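Local coordinates for vacuolar protein sorting-associated protein 53 (Saccharomyces cerevisiae, PDB 3NS4) that acts, as a subunit of the yeast GARP complex, in tethering endosome-derived vesicles to the late Golgi, this chain being the C-terminal part of the subunit, at residues Lys24-Leu28 and Leu88-Ser93; Val31-Thr36 and Phe85-Pro89; Leu78-Lys82 and Ile115-Leu119; Phe154-Leu158 and Leu194-Lys198. The protein carries 2 engineered substitutions. One frame throughout, in Å; residues are numbered along the deposited sequence. Where two conformers were deposited one is given.

Contacts 1 and 2 sit side by side along helix 20-47 and share Leu88 and Pro89. Contact 1 is the most peripheral, about 26 Å from the centre of the chain to its own centre. It is partly buried and mixes a lysine hydrogen bond and a barium site with apolar packing. Contact 2 is also partly buried, and apolar contacts round a phenyl ring join its two segments. Contacts 3 and 4 are buried and apolar. Contact 3 pairs helix 64-87, also used by contact 2, with helix 102-125. Contact 4 is aromatic and lies closest to the centre. Phe85 of contact 2 packs on Ile115 of contact 3, and Leu118 of contact 3 on Ile196 of contact 4.

Contact 1: residues Lys24-Leu28 and Leu88-Ser93; sequences KWNFL and LPESVS. With BA (barium ion), chain C.
Lys24 NZ donates to Val92 O at 2.9 Å, the single hydrogen bond between 24-28 and 88-93. The donor comes in almost in line with the carbonyl bond (163°). CG of Lys24 lies between its backbone N and carbonyl carbon (chi1 61°). The rest of the chain is extended, which carries the amine across the valine. Asp21 forms a salt bridge with the same amine.

The apolar contacts centre on Val92. Its CG2 stands over one face of Trp25, a CH-pi contact 3.7 Å from the centroid of the six-membered ring. Its CG1 meets CD1 of Leu28 tip to tip at 3.8 Å. The same Leu28 CD1 rests 4.0 Å from Leu88 CB.

Other bonds hold the 88-93 turn in shape. Leu88 O accepts from both N and OG of Ser91. Pro89 O takes Val92 N and Ser93 OG from opposite faces of its plane. The barium ion is bound by Glu90 O at 2.9 Å and Ser93 O at 2.8 Å.

The turn follows helix 64-87 and leads toward helix 102-125, whose Tyr104 touches both Trp25 and Pro89. With an alanine at Lys24, Val92 O would probably lose this donor and Asp21 its salt-bridge mate. The chemistry implies a turn fixed to helix 20-47 by a valine among apolar groups and one charged bond, while the carbonyls of Glu90 and Ser93 bind the metal.

Contact 2: residues Val31-Thr36 and Phe85-Pro89; sequences VIDIMT and FHTLP. Engineered in segment 31-36: Met35 (natural residue Ile).
Phe85 points its ring at helix 20-47 and meets Ile32, Met35 and Thr36. CG1 of Ile32 lies over the centre of one ring face, 4.2 Å from the centroid and 6° off the normal, a CH-pi contact. CG2 of the same isoleucine touches Phe85 CE2 at 3.9 Å. A chi1 of -71° puts CG1 of Ile32 beside its backbone N, which sets the two branches to share the phenyl ring.

The ring edge has other neighbours. CB of Met35 lies in the ring plane, 4.0 Å from Phe85 CE1. This residue is an engineered selenomethionine in place of isoleucine, and its bent chain leads away from the phenyl. Thr36 OG1 is also at the edge, 4.1 Å from Phe85 CZ. Its hydroxyl is engaged elsewhere: it donates to Ile32 O at 3.1 Å, from above the carbonyl plane, and is hydrogen-bonded to Asn114.

Further along, Leu88 N bonds back to Phe85 O. The leucine side chain then turns toward the helix, and its CD1 lies 4.1 Å from Ile32 CG1 and 4.3 Å from Val31 CG1. Ile32 CG1 therefore touches both Phe85 and Leu88.

The contact joins the C-terminal part of helix 64-87 to helix 20-47. Helix 102-125 packs on both partners, with Ala111 against Phe85 and Asn114 against Ile32.

Contact 3: residues Leu78-Lys82 and Ile115-Leu119; sequences LELLK and IDQLL
Leu119 N donates to Ile115 O at 2.8 Å within its helix, and CD2 of Leu78 rests against that same nitrogen at 3.6 Å. The methyl meets it by van der Waals contact alone. CD2 also touches CB of Leu119.

Leu78 carries much of the contact. Its CG lies anti to the backbone N (chi1 -175°), which aims both methyls at helix 102-125. While CD2 goes to Leu119, CD1 reaches Leu118 CD1 at 3.6 Å and Ile115 CD1 at 3.8 Å. One leucine thus spreads over three residues of the facing helix, its side chain crossing that of Leu118 at a slant.

The two segments run antiparallel, their axes at 178° and 10.8 Å apart at closest approach. This is neighbouring-helix packing in an all-helical bundle, consistent with the similarity proposed between GARP and a family of tethering complexes that includes exocyst.

Ile115 reaches toward the other helix with its CD1. That methyl lies 3.8 Å from Lys82 CA and also touches Lys82 CB. The lysine thus adds the base of its chain to the apolar surface, while its extended end leads away.

Leu118 CD1 also meets Leu81 CD2 at 4.1 Å, the two side chains at about a right angle. Phe39 of helix 20-47 packs on both Leu81 and Leu118. Ile196 from a later loop also touches Leu118, and Phe85 packs on Ile115.

Contact 4: residues Phe154-Leu158 and Leu194-Lys198; sequences FVLAL and LFIFK
The Phe197 ring is packed on both faces. Phe154 CD2 lies over one, and CG2 of the adjoining Ile196 lies over the centre of the other. Leu158 CD1 sits at the edge in the ring plane, 4.0 Å from Phe197 CE1. Val155 CG2 is also at the edge, 3.9 Å from Phe197 CE2.

The rings of Phe154 and Phe197 are near parallel, their planes at 23°. They are slid well apart, with centroids separated by 4.9 Å, so they barely overlap. With chi1 at -162° the Phe154 ring is carried away from its own backbone N and out beside Phe197. Leu158 CD1 lies over the centre of one Phe154 face as well, so this methyl meets both rings. Phe154 also stacks with Phe207 of helix 201-212. Val155 CG2 has a second, looser neighbour in Phe195 CD2 at 4.4 Å.

Putting an alanine at Phe197 would probably open a gap between Phe154 and Ile196 and leave Val155 and Leu158 without the ring they flank.

The 194-198 segment reaches this position through a tight turn, with Phe197 N bonded to Leu194 O at 2.9 Å, that passes into a 3-10 segment. Helix 20-47 adds Ile44, which touches Phe154 and Phe197. This is part of the hydrophobic core of an all-helical fold, in which an interhelical loop packs Phe197 against helix 149-159, while Phe195 turns mainly to helix 102-125.

Contact 1: residues Lys24-Leu28 and Leu88-Ser93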
loop_
_atom_site.group_PDB
_atom_site.type_symbol
_atom_site.label_atom_id
_atom_site.label_comp_id
_atom_site.label_asym_id
_atom_site.label_seq_id
_atom_site.Cartn_x
_atom_site.Cartn_y
_atom_site.Cartn_z
ATOM N N LYS A 24 -13.092 7.832 23.807
ATOM C CA LYS A 24 -13.926 7.622 22.644
ATOM C C LYS A 24 -13.276 8.104 21.367
ATOM O O LYS A 24 -13.422 7.476 20.332
ATOM C CB LYS A 24 -15.333 8.178 22.828
ATOM C CG LYS A 24 -15.420 9.653 23.061
ATOM C CD LYS A 24 -16.853 10.098 23.372
ATOM C CE LYS A 24 -16.953 11.612 23.390
ATOM N NZ LYS A 24 -18.355 12.002 23.567
ATOM N N TRP A 25 -12.528 9.193 21.420
ATOM C CA TRP A 25 -11.872 9.643 20.208
ATOM C C TRP A 25 -10.670 8.764 19.929
ATOM O O TRP A 25 -10.399 8.479 18.792
ATOM C CB TRP A 25 -11.502 11.128 20.253
ATOM C CG TRP A 25 -12.701 12.047 20.428
ATOM C CD1 TRP A 25 -13.083 12.699 21.572
ATOM C CD2 TRP A 25 -13.680 12.384 19.442
ATOM N NE1 TRP A 25 -14.228 13.429 21.354
ATOM C CE2 TRP A 25 -14.615 13.251 20.054
ATOM C CE3 TRP A 25 -13.848 12.057 18.095
ATOM C CZ2 TRP A 25 -15.695 13.775 19.373
ATOM C CZ3 TRP A 25 -14.932 12.582 17.416
ATOM C CH2 TRP A 25 -15.840 13.430 18.058
ATOM N N ASN A 26 -9.957 8.291 20.939
ATOM C CA ASN A 26 -8.823 7.438 20.633
ATOM C C ASN A 26 -9.277 6.159 20.007
ATOM O O ASN A 26 -8.618 5.629 19.109
ATOM C CB ASN A 26 -7.967 7.163 21.849
ATOM C CG ASN A 26 -7.154 8.383 22.273
ATOM O OD1 ASN A 26 -7.073 9.400 21.562
ATOM N ND2 ASN A 26 -6.557 8.289 23.449
ATOM N N PHE A 27 -10.421 5.685 20.477
ATOM C CA PHE A 27 -11.050 4.501 19.962
ATOM C C PHE A 27 -11.384 4.691 18.481
ATOM O O PHE A 27 -11.037 3.866 17.652
ATOM C CB PHE A 27 -12.306 4.253 20.766
ATOM C CG PHE A 27 -12.956 2.935 20.496
ATOM C CD1 PHE A 27 -12.613 1.822 21.228
ATOM C CD2 PHE A 27 -13.928 2.807 19.522
ATOM C CE1 PHE A 27 -13.224 0.597 20.996
ATOM C CE2 PHE A 27 -14.546 1.589 19.295
ATOM C CZ PHE A 27 -14.192 0.486 20.038
ATOM N N LEU A 28 -12.022 5.789 18.111
ATOM C CA LEU A 28 -12.284 5.969 16.697
ATOM C C LEU A 28 -10.994 5.965 15.922
ATOM O O LEU A 28 -10.964 5.502 14.802
ATOM C CB LEU A 28 -13.065 7.229 16.406
ATOM C CG LEU A 28 -14.411 7.362 17.080
ATOM C CD1 LEU A 28 -15.129 8.497 16.427
ATOM C CD2 LEU A 28 -15.215 6.096 16.943
ATOM N N LEU A 88 -18.126 7.985 11.438
ATOM C CA LEU A 88 -17.754 7.578 12.801
ATOM C C LEU A 88 -18.003 8.613 13.918
ATOM O O LEU A 88 -18.628 8.265 14.923
ATOM C CB LEU A 88 -16.333 7.027 12.873
ATOM C CG LEU A 88 -16.144 5.759 12.048
ATOM C CD1 LEU A 88 -14.719 5.352 12.077
ATOM C CD2 LEU A 88 -17.028 4.652 12.536
ATOM N N PRO A 89 -17.530 9.876 13.744
ATOM C CA PRO A 89 -17.737 10.919 14.752
ATOM C C PRO A 89 -19.169 10.968 15.239
ATOM O O PRO A 89 -19.404 11.113 16.436
ATOM C CB PRO A 89 -17.419 12.191 13.997
ATOM C CG PRO A 89 -16.404 11.783 13.045
ATOM C CD PRO A 89 -16.707 10.380 12.630
ATOM N N GLU A 90 -20.138 10.842 14.337
ATOM C CA GLU A 90 -21.536 10.841 14.785
ATOM C C GLU A 90 -21.810 9.715 15.781
ATOM O O GLU A 90 -22.770 9.793 16.487
ATOM C CB GLU A 90 -22.577 10.797 13.625
ATOM C CG GLU A 90 -22.659 11.931 12.606
ATOM C CD GLU A 90 -23.527 11.663 11.339
ATOM O OE1 GLU A 90 -24.030 10.535 11.164
ATOM O OE2 GLU A 90 -23.700 12.578 10.497
ATOM N N SER A 91 -20.988 8.681 15.875
ATOM C CA SER A 91 -21.313 7.619 16.816
ATOM C C SER A 91 -20.995 7.991 18.254
ATOM O O SER A 91 -21.539 7.391 19.165
ATOM C CB SER A 91 -20.615 6.321 16.445
ATOM O OG SER A 91 -19.229 6.448 16.636
ATOM N N VAL A 92 -20.137 8.981 18.464
ATOM C CA VAL A 92 -19.765 9.377 19.821
ATOM C C VAL A 92 -20.345 10.727 20.232
ATOM O O VAL A 92 -19.954 11.267 21.261
ATOM C CB VAL A 92 -18.220 9.459 20.035
ATOM C CG1 VAL A 92 -17.494 8.256 19.447
ATOM C CG2 VAL A 92 -17.651 10.724 19.444
ATOM N N SER A 93 -21.287 11.267 19.462
ATOM C CA SER A 93 -21.791 12.596 19.746
ATOM C C SER A 93 -23.248 12.672 19.901
ATOM O O SER A 93 -23.990 12.313 18.998
ATOM C CB SER A 93 -21.449 13.553 18.616
ATOM O OG SER A 93 -20.065 13.538 18.355
HETATM BA BA BA C . -25.369 10.502 17.460
#

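Contact 2: residues Val31-Thr36 and Phe85-Pro89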
loop_
_atom_site.group_PDB
_atom_site.type_symbol
_atom_site.label_atom_id
_atom_site.label_comp_id
_atom_site.label_asym_id
_atom_site.label_seq_id
_atom_site.Cartn_x
_atom_site.Cartn_y
_atom_site.Cartn_z
ATOM N N VAL A 31 -10.320 2.314 15.352
ATOM C CA VAL A 31 -11.210 1.751 14.346
ATOM C C VAL A 31 -10.676 2.156 12.971
ATOM O O VAL A 31 -10.432 1.328 12.100
ATOM C CB VAL A 31 -12.610 2.232 14.541
ATOM C CG1 VAL A 31 -13.481 1.562 13.600
ATOM C CG2 VAL A 31 -13.027 1.851 15.886
ATOM N N ILE A 32 -10.427 3.435 12.795
ATOM C CA ILE A 32 -9.860 3.859 11.544
ATOM C C ILE A 32 -8.655 3.022 11.129
ATOM O O ILE A 32 -8.696 2.434 10.054
ATOM C CB ILE A 32 -9.494 5.326 11.556
ATOM C CG1 ILE A 32 -10.773 6.162 11.557
ATOM C CG2 ILE A 32 -8.614 5.631 10.329
ATOM C CD1 ILE A 32 -10.528 7.576 11.904
ATOM N N ASP A 33 -7.605 2.951 11.960
ATOM C CA ASP A 33 -6.412 2.159 11.589
ATOM C C ASP A 33 -6.700 0.675 11.324
ATOM O O ASP A 33 -6.113 0.089 10.424
ATOM C CB ASP A 33 -5.267 2.276 12.597
ATOM C CG ASP A 33 -4.611 3.700 12.654
ATOM O OD1 ASP A 33 -4.049 4.036 13.739
ATOM O OD2 ASP A 33 -4.633 4.477 11.661
ATOM N N ILE A 34 -7.602 0.071 12.087
ATOM C CA ILE A 34 -7.969 -1.326 11.881
ATOM C C ILE A 34 -8.515 -1.484 10.469
ATOM O O ILE A 34 -7.989 -2.285 9.671
ATOM C CB ILE A 34 -8.985 -1.755 12.937
ATOM C CG1 ILE A 34 -8.271 -1.967 14.264
ATOM C CG2 ILE A 34 -9.664 -3.040 12.579
ATOM C CD1 ILE A 34 -9.137 -1.896 15.428
HETATM N N MSE A 35 -9.536 -0.688 10.136
HETATM C CA MSE A 35 -10.111 -0.747 8.800
HETATM C C MSE A 35 -9.069 -0.467 7.730
HETATM O O MSE A 35 -9.076 -1.108 6.690
HETATM C CB MSE A 35 -11.293 0.196 8.646
HETATM C CG MSE A 35 -12.436 -0.122 9.561
HETATM SE SE MSE A 35 -13.088 -1.967 9.439
HETATM C CE MSE A 35 -13.494 -2.010 7.516
ATOM N N THR A 36 -8.157 0.462 7.966
ATOM C CA THR A 36 -7.166 0.711 6.942
ATOM C C THR A 36 -6.246 -0.526 6.721
ATOM O O THR A 36 -5.906 -0.920 5.577
ATOM C CB THR A 36 -6.304 1.861 7.348
ATOM O OG1 THR A 36 -7.122 3.016 7.486
ATOM C CG2 THR A 36 -5.283 2.128 6.292
ATOM N N PHE A 85 -15.965 6.371 7.370
ATOM C CA PHE A 85 -15.115 7.201 8.212
ATOM C C PHE A 85 -15.722 8.544 8.545
ATOM O O PHE A 85 -15.581 8.948 9.680
ATOM C CB PHE A 85 -13.789 7.431 7.528
ATOM C CG PHE A 85 -12.852 6.278 7.625
ATOM C CD1 PHE A 85 -13.254 5.077 8.181
ATOM C CD2 PHE A 85 -11.585 6.364 7.062
ATOM C CE1 PHE A 85 -12.378 3.994 8.238
ATOM C CE2 PHE A 85 -10.711 5.279 7.118
ATOM C CZ PHE A 85 -11.110 4.090 7.702
ATOM N N HIS A 86 -16.364 9.235 7.579
ATOM C CA HIS A 86 -16.925 10.549 7.876
ATOM C C HIS A 86 -18.066 10.469 8.874
ATOM O O HIS A 86 -18.342 11.424 9.605
ATOM C CB HIS A 86 -17.322 11.307 6.618
ATOM C CG HIS A 86 -16.153 11.822 5.842
ATOM N ND1 HIS A 86 -14.939 12.097 6.437
ATOM C CD2 HIS A 86 -16.038 12.201 4.547
ATOM C CE1 HIS A 86 -14.106 12.563 5.525
ATOM N NE2 HIS A 86 -14.750 12.643 4.372
ATOM N N THR A 87 -18.643 9.293 8.944
ATOM C CA THR A 87 -19.729 8.919 9.810
ATOM C C THR A 87 -19.321 8.529 11.236
ATOM O O THR A 87 -20.090 8.739 12.168
ATOM C CB THR A 87 -20.461 7.784 9.042
ATOM O OG1 THR A 87 -21.369 8.382 8.115
ATOM C CG2 THR A 87 -21.175 6.833 9.881
ATOM N N LEU A 88 -18.126 7.985 11.438
ATOM C CA LEU A 88 -17.754 7.578 12.801
ATOM C C LEU A 88 -18.003 8.613 13.918
ATOM O O LEU A 88 -18.628 8.265 14.923
ATOM C CB LEU A 88 -16.333 7.027 12.873
ATOM C CG LEU A 88 -16.144 5.759 12.048
ATOM C CD1 LEU A 88 -14.719 5.352 12.077
ATOM C CD2 LEU A 88 -17.028 4.652 12.536
ATOM N N PRO A 89 -17.530 9.876 13.744
ATOM C CA PRO A 89 -17.737 10.919 14.752
ATOM C C PRO A 89 -19.169 10.968 15.239
ATOM O O PRO A 89 -19.404 11.113 16.436
ATOM C CB PRO A 89 -17.419 12.191 13.997
ATOM C CG PRO A 89 -16.404 11.783 13.045
ATOM C CD PRO A 89 -16.707 10.380 12.630
#

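Contact 3: residues Leu78-Lys82 and Ile115-Leu119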
loop_
_atom_site.group_PDB
_atom_site.type_symbol
_atom_site.label_atom_id
_atom_site.label_comp_id
_atom_site.label_asym_id
_atom_site.label_seq_id
_atom_site.Cartn_x
_atom_site.Cartn_y
_atom_site.Cartn_z
ATOM N N LEU A 78 -13.142 1.870 -1.691
ATOM C CA LEU A 78 -12.528 2.944 -0.965
ATOM C C LEU A 78 -13.509 4.095 -0.732
ATOM O O LEU A 78 -13.482 4.738 0.324
ATOM C CB LEU A 78 -11.285 3.420 -1.687
ATOM C CG LEU A 78 -10.553 4.482 -0.877
ATOM C CD1 LEU A 78 -10.168 3.913 0.468
ATOM C CD2 LEU A 78 -9.326 4.963 -1.627
ATOM N N GLU A 79 -14.384 4.329 -1.715
ATOM C CA GLU A 79 -15.374 5.387 -1.609
ATOM C C GLU A 79 -16.321 5.083 -0.447
ATOM O O GLU A 79 -16.523 5.925 0.425
ATOM C CB GLU A 79 -16.107 5.594 -2.942
ATOM C CG GLU A 79 -17.219 6.656 -2.907
ATOM C CD GLU A 79 -16.739 8.044 -2.413
ATOM O OE1 GLU A 79 -15.657 8.520 -2.859
ATOM O OE2 GLU A 79 -17.461 8.663 -1.580
ATOM N N LEU A 80 -16.872 3.871 -0.403
ATOM C CA LEU A 80 -17.757 3.516 0.701
ATOM C C LEU A 80 -17.023 3.635 2.042
ATOM O O LEU A 80 -17.610 4.048 3.055
ATOM C CB LEU A 80 -18.302 2.114 0.547
ATOM C CG LEU A 80 -19.067 1.790 -0.728
ATOM C CD1 LEU A 80 -19.293 0.307 -0.815
ATOM C CD2 LEU A 80 -20.393 2.526 -0.808
ATOM N N LEU A 81 -15.740 3.307 2.040
ATOM C CA LEU A 81 -14.975 3.377 3.246
ATOM C C LEU A 81 -14.843 4.813 3.733
ATOM O O LEU A 81 -14.986 5.120 4.931
ATOM C CB LEU A 81 -13.593 2.800 2.997
ATOM C CG LEU A 81 -12.815 2.566 4.298
ATOM C CD1 LEU A 81 -13.648 1.653 5.193
ATOM C CD2 LEU A 81 -11.430 1.987 4.025
ATOM N N LYS A 82 -14.558 5.696 2.796
ATOM C CA LYS A 82 -14.433 7.084 3.106
ATOM C C LYS A 82 -15.723 7.552 3.822
ATOM O O LYS A 82 -15.669 8.198 4.876
ATOM C CB LYS A 82 -14.177 7.851 1.806
ATOM C CG LYS A 82 -13.990 9.343 1.983
ATOM C CD LYS A 82 -14.018 10.022 0.646
ATOM C CE LYS A 82 -13.704 11.483 0.818
ATOM N NZ LYS A 82 -13.445 12.111 -0.491
ATOM N N ILE A 115 -7.292 7.560 3.946
ATOM C CA ILE A 115 -7.931 7.460 2.655
ATOM C C ILE A 115 -6.951 7.906 1.544
ATOM O O ILE A 115 -6.762 7.182 0.553
ATOM C CB ILE A 115 -9.163 8.332 2.605
ATOM C CG1 ILE A 115 -10.195 7.834 3.599
ATOM C CG2 ILE A 115 -9.765 8.319 1.222
ATOM C CD1 ILE A 115 -10.691 6.445 3.261
ATOM N N ASP A 116 -6.310 9.071 1.711
ATOM C CA ASP A 116 -5.346 9.539 0.710
ATOM C C ASP A 116 -4.335 8.436 0.379
ATOM O O ASP A 116 -4.102 8.123 -0.810
ATOM C CB ASP A 116 -4.614 10.833 1.115
ATOM C CG ASP A 116 -5.494 12.131 0.973
ATOM O OD1 ASP A 116 -6.707 12.044 0.656
ATOM O OD2 ASP A 116 -4.961 13.259 1.189
ATOM N N GLN A 117 -3.783 7.801 1.404
ATOM C CA GLN A 117 -2.774 6.794 1.124
ATOM C C GLN A 117 -3.343 5.650 0.323
ATOM O O GLN A 117 -2.772 5.238 -0.721
ATOM C CB GLN A 117 -2.193 6.250 2.388
ATOM C CG GLN A 117 -1.701 7.315 3.306
ATOM C CD GLN A 117 -0.952 6.723 4.488
ATOM O OE1 GLN A 117 -0.857 7.346 5.560
ATOM N NE2 GLN A 117 -0.425 5.499 4.307
ATOM N N LEU A 118 -4.474 5.145 0.799
ATOM C CA LEU A 118 -5.112 4.080 0.096
ATOM C C LEU A 118 -5.279 4.465 -1.377
ATOM O O LEU A 118 -4.897 3.724 -2.307
ATOM C CB LEU A 118 -6.439 3.791 0.772
ATOM C CG LEU A 118 -6.256 3.072 2.126
ATOM C CD1 LEU A 118 -7.584 2.743 2.763
ATOM C CD2 LEU A 118 -5.424 1.782 1.952
ATOM N N LEU A 119 -5.783 5.680 -1.564
ATOM C CA LEU A 119 -6.061 6.191 -2.889
ATOM C C LEU A 119 -4.810 6.115 -3.712
ATOM O O LEU A 119 -4.804 5.566 -4.797
ATOM C CB LEU A 119 -6.645 7.600 -2.838
ATOM C CG LEU A 119 -7.177 8.132 -4.200
ATOM C CD1 LEU A 119 -8.124 7.194 -4.941
ATOM C CD2 LEU A 119 -7.848 9.520 -4.091
#

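Contact 4: residues Phe154-Leu158 and Leu194-Lys198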
loop_
_atom_site.group_PDB
_atom_site.type_symbol
_atom_site.label_atom_id
_atom_site.label_comp_id
_atom_site.label_asym_id
_atom_site.label_seq_id
_atom_site.Cartn_x
_atom_site.Cartn_y
_atom_site.Cartn_z
ATOM N N PHE A 154 7.828 -4.857 -4.526
ATOM C CA PHE A 154 6.622 -5.484 -4.049
ATOM C C PHE A 154 5.488 -4.860 -4.838
ATOM O O PHE A 154 4.654 -5.574 -5.417
ATOM C CB PHE A 154 6.489 -5.295 -2.556
ATOM C CG PHE A 154 5.534 -6.241 -1.926
ATOM C CD1 PHE A 154 5.124 -7.393 -2.614
ATOM C CD2 PHE A 154 5.120 -6.062 -0.593
ATOM C CE1 PHE A 154 4.225 -8.318 -2.021
ATOM C CE2 PHE A 154 4.227 -6.997 0.007
ATOM C CZ PHE A 154 3.776 -8.121 -0.709
ATOM N N VAL A 155 5.507 -3.533 -4.947
ATOM C CA VAL A 155 4.493 -2.874 -5.743
ATOM C C VAL A 155 4.414 -3.494 -7.137
ATOM O O VAL A 155 3.352 -3.964 -7.541
ATOM C CB VAL A 155 4.760 -1.408 -5.845
ATOM C CG1 VAL A 155 3.803 -0.765 -6.805
ATOM C CG2 VAL A 155 4.615 -0.795 -4.481
ATOM N N LEU A 156 5.535 -3.532 -7.852
ATOM C CA LEU A 156 5.538 -4.086 -9.210
ATOM C C LEU A 156 4.996 -5.531 -9.288
ATOM O O LEU A 156 4.229 -5.898 -10.196
ATOM C CB LEU A 156 6.951 -4.015 -9.806
ATOM C CG LEU A 156 7.071 -4.374 -11.292
ATOM C CD1 LEU A 156 6.212 -3.426 -12.148
ATOM C CD2 LEU A 156 8.528 -4.320 -11.709
ATOM N N ALA A 157 5.409 -6.355 -8.333
ATOM C CA ALA A 157 4.920 -7.702 -8.297
ATOM C C ALA A 157 3.410 -7.640 -8.083
ATOM O O ALA A 157 2.661 -8.316 -8.766
ATOM C CB ALA A 157 5.602 -8.472 -7.195
ATOM N N LEU A 158 2.958 -6.787 -7.168
ATOM C CA LEU A 158 1.526 -6.696 -6.894
ATOM C C LEU A 158 0.787 -6.279 -8.141
ATOM O O LEU A 158 -0.320 -6.756 -8.371
ATOM C CB LEU A 158 1.203 -5.774 -5.710
ATOM C CG LEU A 158 1.731 -6.383 -4.426
ATOM C CD1 LEU A 158 1.760 -5.400 -3.323
ATOM C CD2 LEU A 158 0.899 -7.578 -4.077
ATOM N N LEU A 194 8.161 2.966 4.175
ATOM C CA LEU A 194 7.615 1.721 3.644
ATOM C C LEU A 194 6.340 1.917 2.843
ATOM O O LEU A 194 5.669 0.937 2.503
ATOM C CB LEU A 194 7.283 0.774 4.785
ATOM C CG LEU A 194 8.353 0.340 5.780
ATOM C CD1 LEU A 194 7.681 -0.447 6.879
ATOM C CD2 LEU A 194 9.430 -0.500 5.144
ATOM N N PHE A 195 5.964 3.171 2.595
ATOM C CA PHE A 195 4.772 3.439 1.816
ATOM C C PHE A 195 3.581 2.745 2.472
ATOM O O PHE A 195 3.522 2.648 3.684
ATOM C CB PHE A 195 5.015 2.912 0.409
ATOM C CG PHE A 195 3.922 3.216 -0.567
ATOM C CD1 PHE A 195 3.365 4.494 -0.653
ATOM C CD2 PHE A 195 3.511 2.255 -1.471
ATOM C CE1 PHE A 195 2.360 4.797 -1.601
ATOM C CE2 PHE A 195 2.520 2.536 -2.426
ATOM C CZ PHE A 195 1.939 3.810 -2.488
ATOM N N ILE A 196 2.674 2.211 1.664
ATOM C CA ILE A 196 1.479 1.535 2.145
ATOM C C ILE A 196 1.783 0.316 3.048
ATOM O O ILE A 196 0.921 -0.154 3.782
ATOM C CB ILE A 196 0.637 1.085 0.928
ATOM C CG1 ILE A 196 -0.817 0.882 1.314
ATOM C CG2 ILE A 196 1.208 -0.193 0.291
ATOM C CD1 ILE A 196 -1.543 2.123 1.754
ATOM N N PHE A 197 3.008 -0.195 2.995
ATOM C CA PHE A 197 3.347 -1.377 3.761
ATOM C C PHE A 197 3.585 -1.029 5.205
ATOM O O PHE A 197 3.909 -1.883 6.023
ATOM C CB PHE A 197 4.518 -2.076 3.114
ATOM C CG PHE A 197 4.297 -2.337 1.658
ATOM C CD1 PHE A 197 3.341 -3.267 1.235
ATOM C CD2 PHE A 197 5.022 -1.647 0.690
ATOM C CE1 PHE A 197 3.118 -3.505 -0.127
ATOM C CE2 PHE A 197 4.821 -1.898 -0.697
ATOM C CZ PHE A 197 3.855 -2.822 -1.090
ATOM N N LYS A 198 3.422 0.255 5.500
ATOM C CA LYS A 198 3.477 0.757 6.856
ATOM C C LYS A 198 2.433 -0.086 7.630
ATOM O O LYS A 198 2.552 -0.352 8.833
ATOM C CB LYS A 198 3.085 2.267 6.876
ATOM C CG LYS A 198 2.709 2.675 8.242
ATOM C CD LYS A 198 2.454 4.125 8.517
ATOM C CE LYS A 198 2.191 4.204 10.062
ATOM N NZ LYS A 198 2.735 5.433 10.728
#